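Local coordinates for soluble lytic murein transglycosylase (Escherichia coli, PDB 1QSA), which cleaves the glycosidic bonds between N-acetylmuramic acid and N-acetylglucosamine in peptidoglycan, leaving a 1,6-anhydro bond in the N-acetylmuramic acid residue, at residues A[170-178]-A[189-197]; A[371-380]-A[411-422]. All coordinates share one frame; numbering follows the deposited sequence.

Overall arrangement
Slt70 is a single chain, two-thirds helical and without strands, whose alpha-superhelix leads into a lysozyme-like transglycosylase domain. Contact 1 (170-178 with 189-197) pairs two successive helices of the superhelix; contact 2 (371-380 with 411-422) lays an irregular segment and a short, weakly bonded helical turn on helix 413-425. They follow one another along the chain and lie on opposite sides of its centre, with their own centres 54 Å apart and their nearest atoms about 36 Å apart, so neither touches the other. Both are away from Glu478, the predicted active-site residue. One joins helices by mainly apolar packing without a hydrogen bond between its segments, whereas the other adds a side-chain hydrogen bond to a backbone carbonyl.

Contact 1: A[170-178]-A[189-197]; sequences TGLVTVLAG and SAIISLANN
An antiparallel helix pair, joined by mainly apolar packing with two threonines at its rim, brings Val173, Thr174 and Ala177 of 170-178 against Ile191, Ile192 and Ala195 of 189-197. It forms a helical hairpin within the alpha-superhelix of Slt70, the second helix running back along the first at 165° with the axes 8.7 Å apart at their closest. The single methyls of Ala177 and Ala195 are consistent with this close approach, each presenting a lone CB to the facing helix.

Val173 and Ile191 meet on the inner side. Their side chains cross at about a right angle, and Val173 CG1 lies only 3.4 Å from Ile191 CG2, tighter than usual van der Waals contact. Both methyls stand anti to their own backbone N (Val173 chi1 172°), the branch that each helix turns to the other. The same valine methyl also touches Ala195 CB. One turn further, Ala177 CB fits between the two isoleucines, 3.6 Å from Ile192 CG1 and 3.9 Å from Ile191 CG2, while Ile192 CD1 reaches over the backbone of Gly178.

On the more exposed flank, Thr174 places OG1 3.4 Å from Ala195 CB and CG2 beside Ile192 CG2. With OG1 beside the backbone N (chi1 -74°), the hydroxyl also makes a weak bond to Thr170 O of its own helix. At the end of the interface, Thr170 CB rests 3.6 Å from Ala195 O.

Ala164 of helix 154-166 packs on Val173, and Phe213 and Met217 of helix 212-228 on Ile191, continuing the layered helices. Since no hydrogen bond spans the two segments, their mutual attachment probably rests largely on van der Waals contact and burial of aliphatic groups.

Contact 2: A[371-380]-A[411-422]; sequences APQNVDSALT and KSKTEQAQLARY
Segment 371-380 runs as an irregular chain across helix 413-422, bringing the CA atoms of Val375 and Gln418 to 4.6 Å before it enters a short, weakly bonded helical turn about 378-380. This is a surface contact in which an irregular segment packs on a helix of the L domain, and that helix starts with a capping box: Glu415 N donates to Ser412 OG, and Ser412 N to Glu415 OE1.

Gln418 is the polar centre. Extended beyond CG (chi2 179°), it carries NE2 to Asn374 O at 2.8 Å, a nearly straight bond (160°) close to the plane of its amide. A water accepts from the same NE2 and donates to Asp376 O, bridging to a second loop carbonyl. The rigid Pro372 ring crosses the glutamine's aliphatic part at about a right angle, with CG against Gln418 CG, while compact Ala371 lets its CB approach Arg421 CB at 3.6 Å. Val375 CG1 packs on CG of Arg421; NH1 of that arginine makes salt bridges with Glu446 and Glu447.

Leu379 lays CD2 3.7 Å from Lys411 CE and CD1 along the Glu415 side chain, 4.0 Å from its CB. Val375 CG2 lies at the edge of the Tyr422 ring, and Thr380 covers one face in a CH-pi contact, its CB 4.1 Å from the ring centroid and 18° off the normal.

Contact 1: A[170-178]-A[189-197]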
ATOM      1  N   THR A 170      21.106   4.110   4.562  1.00 12.71           N
ATOM      2  CA  THR A 170      22.559   4.150   4.724  1.00 13.26           C
ATOM      3  C   THR A 170      23.136   5.544   4.480  1.00 13.39           C
ATOM      4  O   THR A 170      24.197   5.882   5.015  1.00 12.86           O
ATOM      5  CB  THR A 170      23.240   3.100   3.838  1.00 15.23           C
ATOM      6  OG1 THR A 170      22.793   3.266   2.487  1.00 14.93           O
ATOM      7  CG2 THR A 170      22.881   1.701   4.328  1.00 14.53           C
ATOM      8  N   GLY A 171      22.455   6.343   3.659  1.00 12.37           N
ATOM      9  CA  GLY A 171      22.903   7.709   3.435  1.00 12.08           C
ATOM     10  C   GLY A 171      22.825   8.491   4.747  1.00 12.75           C
ATOM     11  O   GLY A 171      23.745   9.242   5.101  1.00 11.56           O
ATOM     12  N   LEU A 172      21.721   8.323   5.478  1.00 10.55           N
ATOM     13  CA  LEU A 172      21.550   9.000   6.765  1.00 10.81           C
ATOM     14  C   LEU A 172      22.547   8.438   7.786  1.00 11.22           C
ATOM     15  O   LEU A 172      23.115   9.186   8.572  1.00 10.48           O
ATOM     16  CB  LEU A 172      20.110   8.869   7.273  1.00 10.23           C
ATOM     17  CG  LEU A 172      19.785   9.478   8.648  1.00  9.50           C
ATOM     18  CD1 LEU A 172      20.149  10.965   8.691  1.00 11.70           C
ATOM     19  CD2 LEU A 172      18.312   9.256   8.983  1.00 11.56           C
ATOM     20  N   VAL A 173      22.774   7.126   7.761  1.00 10.99           N
ATOM     21  CA  VAL A 173      23.746   6.531   8.681  1.00 11.55           C
ATOM     22  C   VAL A 173      25.098   7.227   8.520  1.00 12.39           C
ATOM     23  O   VAL A 173      25.728   7.627   9.507  1.00 13.33           O
ATOM     24  CB  VAL A 173      23.933   4.998   8.418  1.00 11.12           C
ATOM     25  CG1 VAL A 173      25.101   4.452   9.267  1.00 11.39           C
ATOM     26  CG2 VAL A 173      22.660   4.258   8.802  1.00 11.75           C
ATOM     27  N   THR A 174      25.496   7.412   7.264  1.00 11.89           N
ATOM     28  CA  THR A 174      26.755   8.048   6.936  1.00 13.43           C
ATOM     29  C   THR A 174      26.810   9.518   7.351  1.00 12.25           C
ATOM     30  O   THR A 174      27.814   9.959   7.911  1.00 13.69           O
ATOM     31  CB  THR A 174      27.080   7.832   5.446  1.00 14.28           C
ATOM     32  OG1 THR A 174      27.498   6.468   5.273  1.00 16.68           O
ATOM     33  CG2 THR A 174      28.175   8.771   4.969  1.00 14.10           C
ATOM     34  N   VAL A 175      25.739  10.275   7.095  1.00 13.77           N
ATOM     35  CA  VAL A 175      25.708  11.685   7.489  1.00 13.02           C
ATOM     36  C   VAL A 175      25.822  11.817   9.016  1.00 12.62           C
ATOM     37  O   VAL A 175      26.596  12.643   9.518  1.00 13.59           O
ATOM     38  CB  VAL A 175      24.410  12.399   6.993  1.00 13.94           C
ATOM     39  CG1 VAL A 175      24.250  13.787   7.647  1.00 14.43           C
ATOM     40  CG2 VAL A 175      24.463  12.562   5.489  1.00 13.63           C
ATOM     41  N   LEU A 176      25.086  10.982   9.745  1.00 11.21           N
ATOM     42  CA  LEU A 176      25.101  11.019  11.206  1.00 11.59           C
ATOM     43  C   LEU A 176      26.483  10.655  11.757  1.00 13.05           C
ATOM     44  O   LEU A 176      27.015  11.358  12.619  1.00 15.32           O
ATOM     45  CB  LEU A 176      24.025  10.090  11.779  1.00 12.44           C
ATOM     46  CG  LEU A 176      22.562  10.519  11.554  1.00 11.51           C
ATOM     47  CD1 LEU A 176      21.615   9.458  12.067  1.00 12.84           C
ATOM     48  CD2 LEU A 176      22.279  11.848  12.245  1.00 14.56           C
ATOM     49  N   ALA A 177      27.078   9.594  11.222  1.00 13.42           N
ATOM     50  CA  ALA A 177      28.398   9.159  11.674  1.00 13.73           C
ATOM     51  C   ALA A 177      29.476  10.184  11.309  1.00 15.01           C
ATOM     52  O   ALA A 177      30.465  10.329  12.029  1.00 15.65           O
ATOM     53  CB  ALA A 177      28.743   7.773  11.115  1.00 14.62           C
ATOM     54  N   GLY A 178      29.276  10.898  10.201  1.00 14.45           N
ATOM     55  CA  GLY A 178      30.228  11.925   9.795  1.00 16.11           C
ATOM     56  C   GLY A 178      30.242  13.098  10.772  1.00 16.32           C
ATOM     57  O   GLY A 178      31.230  13.820  10.862  1.00 17.89           O
ATOM     58  N   SER A 189      34.224   5.973  11.703  1.00 15.82           N
ATOM     59  CA  SER A 189      34.754   5.529  10.424  1.00 16.61           C
ATOM     60  C   SER A 189      34.273   4.130  10.069  1.00 16.54           C
ATOM     61  O   SER A 189      33.917   3.879   8.920  1.00 16.88           O
ATOM     62  CB  SER A 189      36.284   5.561  10.427  0.74 16.96           C
ATOM     63  OG  SER A 189      36.789   5.199   9.154  0.74 17.26           O
ATOM     64  N   ALA A 190      34.244   3.242  11.064  1.00 15.23           N
ATOM     65  CA  ALA A 190      33.798   1.864  10.869  1.00 15.92           C
ATOM     66  C   ALA A 190      32.326   1.839  10.444  1.00 15.36           C
ATOM     67  O   ALA A 190      31.946   1.083   9.551  1.00 15.14           O
ATOM     68  CB  ALA A 190      34.010   1.040  12.146  1.00 17.15           C
ATOM     69  N   ILE A 191      31.515   2.697  11.062  1.00 15.23           N
ATOM     70  CA  ILE A 191      30.090   2.774  10.725  1.00 13.92           C
ATOM     71  C   ILE A 191      29.909   3.273   9.289  1.00 14.21           C
ATOM     72  O   ILE A 191      29.110   2.725   8.528  1.00 13.33           O
ATOM     73  CB  ILE A 191      29.334   3.692  11.704  1.00 13.79           C
ATOM     74  CG1 ILE A 191      29.265   3.023  13.080  1.00 12.28           C
ATOM     75  CG2 ILE A 191      27.917   3.989  11.177  1.00 14.97           C
ATOM     76  CD1 ILE A 191      28.823   3.942  14.215  1.00 11.14           C
ATOM     77  N   ILE A 192      30.650   4.311   8.922  1.00 13.23           N
ATOM     78  CA  ILE A 192      30.571   4.867   7.575  1.00 14.10           C
ATOM     79  C   ILE A 192      30.970   3.780   6.567  1.00 16.32           C
ATOM     80  O   ILE A 192      30.317   3.615   5.536  1.00 15.20           O
ATOM     81  CB  ILE A 192      31.473   6.118   7.426  1.00 13.52           C
ATOM     82  CG1 ILE A 192      30.922   7.265   8.270  1.00 16.24           C
ATOM     83  CG2 ILE A 192      31.539   6.569   5.961  1.00 16.62           C
ATOM     84  CD1 ILE A 192      31.889   8.422   8.454  1.00 16.01           C
ATOM     85  N   SER A 193      31.997   3.001   6.900  1.00 15.27           N
ATOM     86  CA  SER A 193      32.443   1.928   6.013  1.00 17.83           C
ATOM     87  C   SER A 193      31.379   0.842   5.856  1.00 17.04           C
ATOM     88  O   SER A 193      31.214   0.289   4.765  1.00 17.51           O
ATOM     89  CB  SER A 193      33.755   1.309   6.522  1.00 18.91           C
ATOM     90  OG  SER A 193      34.830   2.233   6.398  1.00 20.53           O
ATOM     91  N   LEU A 194      30.650   0.563   6.936  1.00 16.04           N
ATOM     92  CA  LEU A 194      29.601  -0.454   6.947  1.00 16.59           C
ATOM     93  C   LEU A 194      28.403  -0.006   6.089  1.00 17.22           C
ATOM     94  O   LEU A 194      27.842  -0.804   5.330  1.00 16.06           O
ATOM     95  CB  LEU A 194      29.159  -0.741   8.389  1.00 16.10           C
ATOM     96  CG  LEU A 194      28.302  -1.984   8.640  1.00 16.68           C
ATOM     97  CD1 LEU A 194      29.160  -3.242   8.463  1.00 17.44           C
ATOM     98  CD2 LEU A 194      27.720  -1.952  10.046  1.00 17.25           C
ATOM     99  N   ALA A 195      28.021   1.265   6.214  1.00 16.42           N
ATOM    100  CA  ALA A 195      26.912   1.824   5.439  1.00 16.27           C
ATOM    101  C   ALA A 195      27.294   1.891   3.955  1.00 17.37           C
ATOM    102  O   ALA A 195      26.441   1.736   3.072  1.00 18.62           O
ATOM    103  CB  ALA A 195      26.565   3.231   5.953  1.00 17.00           C
ATOM    104  N   ASN A 196      28.574   2.126   3.682  1.00 16.77           N
ATOM    105  CA  ASN A 196      29.053   2.210   2.305  1.00 18.85           C
ATOM    106  C   ASN A 196      29.090   0.845   1.618  1.00 19.69           C
ATOM    107  O   ASN A 196      28.711   0.713   0.447  1.00 21.10           O
ATOM    108  CB  ASN A 196      30.447   2.842   2.263  1.00 18.27           C
ATOM    109  CG  ASN A 196      30.952   3.051   0.836  1.00 21.46           C
ATOM    110  OD1 ASN A 196      30.336   3.764   0.037  1.00 20.96           O
ATOM    111  ND2 ASN A 196      32.076   2.423   0.511  1.00 19.94           N
ATOM    112  N   ASN A 197      29.556  -0.166   2.345  1.00 17.85           N
ATOM    113  CA  ASN A 197      29.674  -1.517   1.811  1.00 19.26           C
ATOM    114  C   ASN A 197      29.481  -2.520   2.945  1.00 18.68           C
ATOM    115  O   ASN A 197      30.356  -2.690   3.796  1.00 16.92           O
ATOM    116  CB  ASN A 197      31.050  -1.689   1.157  1.00 21.68           C
ATOM    117  CG  ASN A 197      31.274  -3.081   0.625  1.00 25.33           C
ATOM    118  OD1 ASN A 197      30.356  -3.903   0.584  1.00 22.50           O
ATOM    119  ND2 ASN A 197      32.506  -3.358   0.213  1.00 26.95           N
TER

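Contact 2: A[371-380]-A[411-422]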
ATOM      1  N   ALA A 371     -27.624  -2.859   2.913  1.00 20.77           N
ATOM      2  CA  ALA A 371     -27.572  -1.564   3.581  1.00 22.79           C
ATOM      3  C   ALA A 371     -29.027  -1.244   3.971  1.00 22.97           C
ATOM      4  O   ALA A 371     -29.964  -1.897   3.497  1.00 23.58           O
ATOM      5  CB  ALA A 371     -27.024  -0.504   2.628  1.00 22.88           C
ATOM      6  N   PRO A 372     -29.235  -0.261   4.856  1.00 23.62           N
ATOM      7  CA  PRO A 372     -30.598   0.102   5.271  1.00 24.42           C
ATOM      8  C   PRO A 372     -31.488   0.487   4.085  1.00 25.62           C
ATOM      9  O   PRO A 372     -30.998   0.948   3.052  1.00 22.90           O
ATOM     10  CB  PRO A 372     -30.365   1.310   6.183  1.00 24.55           C
ATOM     11  CG  PRO A 372     -29.008   1.045   6.767  1.00 23.46           C
ATOM     12  CD  PRO A 372     -28.230   0.543   5.574  1.00 21.67           C
ATOM     13  N   GLN A 373     -32.795   0.283   4.236  1.00 27.93           N
ATOM     14  CA  GLN A 373     -33.751   0.628   3.185  1.00 32.53           C
ATOM     15  C   GLN A 373     -33.763   2.143   2.968  1.00 31.08           C
ATOM     16  O   GLN A 373     -33.900   2.610   1.838  1.00 30.12           O
ATOM     17  CB  GLN A 373     -35.154   0.141   3.557  1.00 38.30           C
ATOM     18  CG  GLN A 373     -35.291  -1.372   3.601  1.00 47.24           C
ATOM     19  CD  GLN A 373     -35.110  -2.013   2.235  1.00 52.07           C
ATOM     20  OE1 GLN A 373     -35.256  -1.355   1.199  1.00 55.40           O
ATOM     21  NE2 GLN A 373     -34.824  -3.311   2.226  1.00 55.66           N
ATOM     22  N   ASN A 374     -33.637   2.891   4.063  1.00 30.82           N
ATOM     23  CA  ASN A 374     -33.601   4.355   4.027  1.00 31.70           C
ATOM     24  C   ASN A 374     -32.150   4.815   4.144  1.00 30.41           C
ATOM     25  O   ASN A 374     -31.522   4.615   5.183  1.00 29.30           O
ATOM     26  CB  ASN A 374     -34.382   4.955   5.202  1.00 34.62           C
ATOM     27  CG  ASN A 374     -35.876   4.791   5.063  1.00 38.46           C
ATOM     28  OD1 ASN A 374     -36.521   5.513   4.301  1.00 41.65           O
ATOM     29  ND2 ASN A 374     -36.444   3.867   5.832  1.00 39.58           N
ATOM     30  N   VAL A 375     -31.633   5.448   3.094  1.00 29.94           N
ATOM     31  CA  VAL A 375     -30.253   5.930   3.092  1.00 31.86           C
ATOM     32  C   VAL A 375     -30.143   7.425   3.367  1.00 33.72           C
ATOM     33  O   VAL A 375     -29.039   7.957   3.528  1.00 32.84           O
ATOM     34  CB  VAL A 375     -29.543   5.613   1.753  1.00 30.27           C
ATOM     35  CG1 VAL A 375     -29.579   4.129   1.493  1.00 32.54           C
ATOM     36  CG2 VAL A 375     -30.190   6.371   0.614  1.00 31.55           C
ATOM     37  N   ASP A 376     -31.292   8.098   3.412  1.00 35.28           N
ATOM     38  CA  ASP A 376     -31.329   9.531   3.665  1.00 38.74           C
ATOM     39  C   ASP A 376     -31.187   9.852   5.145  1.00 39.37           C
ATOM     40  O   ASP A 376     -31.978   9.410   5.978  1.00 40.18           O
ATOM     41  CB  ASP A 376     -32.618  10.141   3.114  1.00 40.78           C
ATOM     42  CG  ASP A 376     -32.743   9.978   1.613  1.00 43.66           C
ATOM     43  OD1 ASP A 376     -31.700   9.914   0.922  1.00 44.36           O
ATOM     44  OD2 ASP A 376     -33.890   9.919   1.123  1.00 46.91           O
ATOM     45  N   SER A 377     -30.129  10.581   5.462  1.00 39.96           N
ATOM     46  CA  SER A 377     -29.844  10.997   6.825  1.00 39.66           C
ATOM     47  C   SER A 377     -29.394  12.446   6.748  1.00 39.38           C
ATOM     48  O   SER A 377     -29.344  13.032   5.660  1.00 39.34           O
ATOM     49  CB  SER A 377     -28.735  10.126   7.436  1.00 39.91           C
ATOM     50  OG  SER A 377     -27.555  10.134   6.645  1.00 41.55           O
ATOM     51  N   ALA A 378     -29.102  13.041   7.898  1.00 38.31           N
ATOM     52  CA  ALA A 378     -28.640  14.421   7.925  1.00 36.62           C
ATOM     53  C   ALA A 378     -27.314  14.475   7.174  1.00 35.14           C
ATOM     54  O   ALA A 378     -26.999  15.468   6.522  1.00 35.06           O
ATOM     55  CB  ALA A 378     -28.455  14.900   9.374  1.00 36.74           C
ATOM     56  N   LEU A 379     -26.568  13.372   7.226  1.00 33.17           N
ATOM     57  CA  LEU A 379     -25.272  13.292   6.561  1.00 31.26           C
ATOM     58  C   LEU A 379     -25.359  13.404   5.041  1.00 29.45           C
ATOM     59  O   LEU A 379     -24.408  13.851   4.400  1.00 29.19           O
ATOM     60  CB  LEU A 379     -24.537  12.012   6.963  1.00 32.19           C
ATOM     61  CG  LEU A 379     -24.154  11.910   8.446  1.00 34.31           C
ATOM     62  CD1 LEU A 379     -23.578  10.527   8.755  1.00 34.27           C
ATOM     63  CD2 LEU A 379     -23.150  13.005   8.803  1.00 35.37           C
ATOM     64  N   THR A 380     -26.498  13.025   4.468  1.00 26.72           N
ATOM     65  CA  THR A 380     -26.671  13.106   3.019  1.00 25.56           C
ATOM     66  C   THR A 380     -27.333  14.415   2.566  1.00 26.15           C
ATOM     67  O   THR A 380     -27.395  14.697   1.372  1.00 27.13           O
ATOM     68  CB  THR A 380     -27.477  11.891   2.468  1.00 25.51           C
ATOM     69  OG1 THR A 380     -28.834  11.945   2.932  1.00 25.03           O
ATOM     70  CG2 THR A 380     -26.853  10.579   2.936  1.00 23.51           C
ATOM     71  N   LYS A 411     -18.128   7.710  11.944  1.00 28.35           N
ATOM     72  CA  LYS A 411     -19.576   7.534  11.894  1.00 26.43           C
ATOM     73  C   LYS A 411     -19.893   6.115  12.322  1.00 25.76           C
ATOM     74  O   LYS A 411     -18.996   5.268  12.372  1.00 26.22           O
ATOM     75  CB  LYS A 411     -20.109   7.775  10.475  1.00 26.84           C
ATOM     76  CG  LYS A 411     -19.786   9.142   9.897  1.00 27.61           C
ATOM     77  CD  LYS A 411     -20.293  10.275  10.778  1.00 29.18           C
ATOM     78  CE  LYS A 411     -19.963  11.628  10.161  1.00 27.63           C
ATOM     79  NZ  LYS A 411     -18.495  11.845  10.041  1.00 28.66           N
ATOM     80  N   SER A 412     -21.160   5.850  12.634  1.00 24.29           N
ATOM     81  CA  SER A 412     -21.563   4.509  13.046  1.00 24.44           C
ATOM     82  C   SER A 412     -21.543   3.587  11.833  1.00 23.98           C
ATOM     83  O   SER A 412     -21.546   4.055  10.695  1.00 21.89           O
ATOM     84  CB  SER A 412     -22.971   4.520  13.640  1.00 23.29           C
ATOM     85  OG  SER A 412     -23.949   4.750  12.640  1.00 23.66           O
ATOM     86  N   LYS A 413     -21.539   2.278  12.073  1.00 23.60           N
ATOM     87  CA  LYS A 413     -21.537   1.319  10.975  1.00 24.12           C
ATOM     88  C   LYS A 413     -22.788   1.495  10.123  1.00 22.14           C
ATOM     89  O   LYS A 413     -22.741   1.351   8.902  1.00 21.06           O
ATOM     90  CB  LYS A 413     -21.447  -0.123  11.499  1.00 26.81           C
ATOM     91  CG  LYS A 413     -20.071  -0.743  11.371  1.00 30.63           C
ATOM     92  CD  LYS A 413     -20.153  -2.264  11.441  1.00 35.53           C
ATOM     93  CE  LYS A 413     -18.897  -2.920  10.866  1.00 38.54           C
ATOM     94  NZ  LYS A 413     -19.052  -4.388  10.653  1.00 40.09           N
ATOM     95  N   THR A 414     -23.908   1.810  10.773  1.00 20.42           N
ATOM     96  CA  THR A 414     -25.172   2.024  10.074  1.00 21.68           C
ATOM     97  C   THR A 414     -25.068   3.236   9.161  1.00 20.37           C
ATOM     98  O   THR A 414     -25.492   3.183   8.001  1.00 19.95           O
ATOM     99  CB  THR A 414     -26.343   2.214  11.067  1.00 23.71           C
ATOM    100  OG1 THR A 414     -26.512   1.007  11.822  1.00 26.54           O
ATOM    101  CG2 THR A 414     -27.639   2.528  10.327  1.00 26.43           C
ATOM    102  N   GLU A 415     -24.512   4.324   9.690  1.00 20.37           N
ATOM    103  CA  GLU A 415     -24.333   5.544   8.907  1.00 19.44           C
ATOM    104  C   GLU A 415     -23.362   5.294   7.752  1.00 18.26           C
ATOM    105  O   GLU A 415     -23.611   5.744   6.633  1.00 16.44           O
ATOM    106  CB  GLU A 415     -23.823   6.690   9.786  1.00 21.53           C
ATOM    107  CG  GLU A 415     -24.863   7.214  10.778  1.00 25.32           C
ATOM    108  CD  GLU A 415     -24.303   8.221  11.777  1.00 28.95           C
ATOM    109  OE1 GLU A 415     -23.125   8.101  12.186  1.00 28.51           O
ATOM    110  OE2 GLU A 415     -25.062   9.133  12.176  1.00 32.66           O
ATOM    111  N   GLN A 416     -22.282   4.558   8.011  1.00 15.78           N
ATOM    112  CA  GLN A 416     -21.306   4.269   6.948  1.00 16.41           C
ATOM    113  C   GLN A 416     -21.921   3.408   5.834  1.00 16.32           C
ATOM    114  O   GLN A 416     -21.606   3.601   4.644  1.00 15.04           O
ATOM    115  CB  GLN A 416     -20.037   3.646   7.537  1.00 15.56           C
ATOM    116  CG  GLN A 416     -19.262   4.639   8.412  1.00 16.49           C
ATOM    117  CD  GLN A 416     -18.203   3.979   9.277  1.00 16.57           C
ATOM    118  OE1 GLN A 416     -18.430   2.909   9.832  1.00 18.07           O
ATOM    119  NE2 GLN A 416     -17.052   4.633   9.423  1.00 16.11           N
ATOM    120  N   ALA A 417     -22.833   2.504   6.205  1.00 15.75           N
ATOM    121  CA  ALA A 417     -23.521   1.652   5.230  1.00 15.42           C
ATOM    122  C   ALA A 417     -24.526   2.482   4.419  1.00 14.65           C
ATOM    123  O   ALA A 417     -24.699   2.270   3.218  1.00 14.09           O
ATOM    124  CB  ALA A 417     -24.226   0.474   5.945  1.00 17.15           C
ATOM    125  N   GLN A 418     -25.192   3.432   5.081  1.00 15.14           N
ATOM    126  CA  GLN A 418     -26.130   4.308   4.378  1.00 16.21           C
ATOM    127  C   GLN A 418     -25.354   5.152   3.376  1.00 14.42           C
ATOM    128  O   GLN A 418     -25.797   5.324   2.253  1.00 14.00           O
ATOM    129  CB  GLN A 418     -26.848   5.247   5.340  1.00 17.61           C
ATOM    130  CG  GLN A 418     -27.875   4.585   6.234  1.00 20.72           C
ATOM    131  CD  GLN A 418     -28.511   5.594   7.163  1.00 22.67           C
ATOM    132  OE1 GLN A 418     -27.820   6.288   7.914  1.00 24.25           O
ATOM    133  NE2 GLN A 418     -29.830   5.691   7.116  1.00 25.31           N
ATOM    134  N   LEU A 419     -24.211   5.695   3.803  1.00 15.21           N
ATOM    135  CA  LEU A 419     -23.377   6.510   2.922  1.00 12.90           C
ATOM    136  C   LEU A 419     -22.862   5.668   1.738  1.00 12.42           C
ATOM    137  O   LEU A 419     -22.858   6.121   0.592  1.00 11.81           O
ATOM    138  CB  LEU A 419     -22.218   7.151   3.713  1.00 13.26           C
ATOM    139  CG  LEU A 419     -22.609   8.324   4.637  1.00 15.88           C
ATOM    140  CD1 LEU A 419     -21.441   8.739   5.521  1.00 16.97           C
ATOM    141  CD2 LEU A 419     -23.084   9.508   3.784  1.00 16.54           C
ATOM    142  N   ALA A 420     -22.456   4.430   2.013  1.00 13.34           N
ATOM    143  CA  ALA A 420     -21.989   3.536   0.949  1.00 11.65           C
ATOM    144  C   ALA A 420     -23.114   3.331  -0.079  1.00 11.63           C
ATOM    145  O   ALA A 420     -22.903   3.481  -1.284  1.00 11.70           O
ATOM    146  CB  ALA A 420     -21.553   2.183   1.535  1.00 11.18           C
ATOM    147  N   ARG A 421     -24.328   3.074   0.411  1.00 11.95           N
ATOM    148  CA  ARG A 421     -25.472   2.841  -0.479  1.00 12.78           C
ATOM    149  C   ARG A 421     -25.891   4.106  -1.224  1.00 11.99           C
ATOM    150  O   ARG A 421     -26.302   4.035  -2.373  1.00 12.10           O
ATOM    151  CB  ARG A 421     -26.652   2.264   0.303  1.00 13.56           C
ATOM    152  CG  ARG A 421     -27.821   1.843  -0.580  1.00 15.54           C
ATOM    153  CD  ARG A 421     -27.432   0.691  -1.494  1.00 17.30           C
ATOM    154  NE  ARG A 421     -28.416   0.468  -2.556  1.00 19.39           N
ATOM    155  CZ  ARG A 421     -28.511  -0.653  -3.263  1.00 20.55           C
ATOM    156  NH1 ARG A 421     -27.684  -1.667  -3.028  1.00 21.15           N
ATOM    157  NH2 ARG A 421     -29.434  -0.757  -4.214  1.00 22.04           N
ATOM    158  N   TYR A 422     -25.774   5.258  -0.565  1.00 12.19           N
ATOM    159  CA  TYR A 422     -26.113   6.542  -1.186  1.00 11.85           C
ATOM    160  C   TYR A 422     -25.162   6.772  -2.377  1.00 11.58           C
ATOM    161  O   TYR A 422     -25.588   7.124  -3.470  1.00 12.47           O
ATOM    162  CB  TYR A 422     -25.965   7.675  -0.173  1.00 13.23           C
ATOM    163  CG  TYR A 422     -26.394   9.016  -0.705  1.00 14.59           C
ATOM    164  CD1 TYR A 422     -27.728   9.406  -0.654  1.00 18.05           C
ATOM    165  CD2 TYR A 422     -25.464   9.901  -1.248  1.00 16.68           C
ATOM    166  CE1 TYR A 422     -28.129  10.655  -1.133  1.00 18.25           C
ATOM    167  CE2 TYR A 422     -25.857  11.159  -1.733  1.00 18.34           C
ATOM    168  CZ  TYR A 422     -27.191  11.520  -1.670  1.00 18.57           C
ATOM    169  OH  TYR A 422     -27.598  12.749  -2.149  1.00 18.06           O
TER
HETATM  170  O   HOH W   1     -31.305   7.773   8.670  1.00 43.31           O